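Local coordinates for SnoK (Streptomyces nogalater, PDB 5EPA), which probably acts as a non-heme iron, 2-oxoglutarate-dependent carbocyclase in the biosynthesis of nogalamycin, at residues I119-P124 with D230-A235. Numbering follows the deposited sequence.
With AKG (2-oxoglutaric acid), chain H.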
# COMPACT_ATOMS: atom_id res chain seq x y z
N ILE A 119 -8.46 2.57 -3.07
CA ILE A 119 -8.43 3.98 -3.32
C ILE A 119 -8.20 4.64 -1.98
O ILE A 119 -8.88 4.33 -0.99
CB ILE A 119 -9.73 4.43 -3.93
CG1 ILE A 119 -9.84 3.96 -5.39
CG2 ILE A 119 -9.81 5.95 -3.92
CD1 ILE A 119 -11.27 3.97 -5.90
N LEU A 120 -7.21 5.54 -1.91
CA LEU A 120 -6.77 6.12 -0.60
C LEU A 120 -6.74 7.64 -0.64
O LEU A 120 -5.80 8.26 -1.16
CB LEU A 120 -5.38 5.60 -0.23
CG LEU A 120 -5.26 4.08 -0.06
CD1 LEU A 120 -3.78 3.71 -0.22
CD2 LEU A 120 -5.82 3.59 1.25
N VAL A 121 -7.79 8.24 -0.10
CA VAL A 121 -8.05 9.68 -0.25
C VAL A 121 -7.91 10.38 1.08
O VAL A 121 -8.40 9.87 2.10
CB VAL A 121 -9.47 9.95 -0.80
CG1 VAL A 121 -9.89 11.39 -0.61
CG2 VAL A 121 -9.54 9.63 -2.28
N LYS A 122 -7.24 11.52 1.09
CA LYS A 122 -7.24 12.40 2.27
C LYS A 122 -7.78 13.78 1.91
O LYS A 122 -7.17 14.46 1.12
CB LYS A 122 -5.83 12.55 2.90
CG LYS A 122 -5.36 11.36 3.75
CD LYS A 122 -4.04 11.71 4.46
CE LYS A 122 -3.43 10.53 5.23
NZ LYS A 122 -3.96 10.43 6.61
N GLU A 123 -8.88 14.17 2.52
CA GLU A 123 -9.45 15.47 2.27
C GLU A 123 -8.68 16.51 3.07
O GLU A 123 -8.23 16.23 4.18
CB GLU A 123 -10.91 15.51 2.70
CG GLU A 123 -11.84 14.62 1.88
CD GLU A 123 -12.14 15.14 0.45
OE1 GLU A 123 -12.00 16.38 0.18
OE2 GLU A 123 -12.52 14.27 -0.42
N PRO A 124 -8.52 17.72 2.51
CA PRO A 124 -7.76 18.79 3.15
C PRO A 124 -8.45 19.32 4.39
O PRO A 124 -9.65 19.52 4.39
CB PRO A 124 -7.70 19.87 2.09
CG PRO A 124 -8.90 19.62 1.19
CD PRO A 124 -9.10 18.14 1.21
N ASP A 230 -4.57 22.64 0.84
CA ASP A 230 -5.84 23.12 0.34
C ASP A 230 -6.44 22.17 -0.70
O ASP A 230 -7.49 22.46 -1.29
CB ASP A 230 -5.66 24.52 -0.24
CG ASP A 230 -5.47 25.58 0.86
OD1 ASP A 230 -6.39 25.74 1.69
OD2 ASP A 230 -4.43 26.29 0.86
N SER A 231 -5.77 21.05 -0.94
CA SER A 231 -6.16 20.15 -2.04
C SER A 231 -6.26 18.71 -1.58
O SER A 231 -5.46 18.24 -0.76
CB SER A 231 -5.13 20.21 -3.16
OG SER A 231 -5.15 21.47 -3.71
N VAL A 232 -7.19 18.00 -2.20
CA VAL A 232 -7.37 16.60 -1.96
C VAL A 232 -6.08 15.84 -2.28
O VAL A 232 -5.41 16.11 -3.25
CB VAL A 232 -8.53 16.03 -2.84
CG1 VAL A 232 -8.62 14.53 -2.64
CG2 VAL A 232 -9.87 16.62 -2.48
N ARG A 233 -5.79 14.83 -1.49
CA ARG A 233 -4.74 13.84 -1.85
C ARG A 233 -5.36 12.54 -2.28
O ARG A 233 -6.19 11.99 -1.57
CB ARG A 233 -3.86 13.50 -0.64
CG ARG A 233 -2.76 12.55 -1.01
CD ARG A 233 -2.29 11.75 0.19
NE ARG A 233 -3.02 10.51 0.28
CZ ARG A 233 -2.87 9.59 1.23
NH1 ARG A 233 -2.01 9.70 2.25
NH2 ARG A 233 -3.65 8.52 1.15
N MET A 234 -4.94 12.00 -3.41
CA MET A 234 -5.40 10.66 -3.79
C MET A 234 -4.23 9.80 -4.16
O MET A 234 -3.48 10.12 -5.07
CB MET A 234 -6.39 10.68 -4.96
CG MET A 234 -6.85 9.26 -5.32
SD MET A 234 -7.90 9.02 -6.79
CE MET A 234 -9.33 9.99 -6.33
N ALA A 235 -4.11 8.67 -3.47
CA ALA A 235 -3.23 7.61 -3.92
C ALA A 235 -4.04 6.34 -4.20
O ALA A 235 -5.21 6.21 -3.80
CB ALA A 235 -2.16 7.33 -2.89
C1 AKG H . -0.40 1.65 2.76
O1 AKG H . -0.39 1.86 1.52
O2 AKG H . -0.06 0.58 3.34
C2 AKG H . -0.85 2.70 3.67
O5 AKG H . -0.81 2.39 4.85
C3 AKG H . -1.32 4.03 3.15
C4 AKG H . -1.97 4.97 4.16
C5 AKG H . -2.33 6.31 3.50
O3 AKG H . -2.51 6.41 2.24
O4 AKG H . -2.46 7.33 4.19
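K122 and R233 face each other as a hydrogen-bonded pair in the antiparallel seven-stranded sheet of a cupin-type (jelly-roll) fold, and their side chains run side by side into the 2-oxoglutarate pocket. K122 carries its own charge past R233 to Q77 O and T130 OG1. On the other face, M234, which also touches C57 and L61 of helix 47-64, packs its apolar CE on V121 CG2. R233 suits its place because it is long and ends in a flat, cationic group with several N-H donors. Its CB lies beside K122 O (3.9 Å) and K122 CB (4.2 Å). CG stands anti to the backbone N (chi1 -178°), and chi3, 92°, turns NE off the line of the chain, 3.9 Å from L120 O, a contact and not a bond. K122 CG lies 3.9 Å above the guanidinium plane, over its centre. NH1 donates to AKG O4 at 3.1 Å and also to G162 O. NH2 gives AKG O3 a 2.6 Å bond, and L120 O a nearly straight one (178°). An alanine in place of R233 would probably leave the distal carboxylate of 2-oxoglutarate without its cationic mate and the stem of K122 without a flat partner. NH2 approaches above the plane of the L120 carbonyl, while A235 N binds the same oxygen from the opposite face.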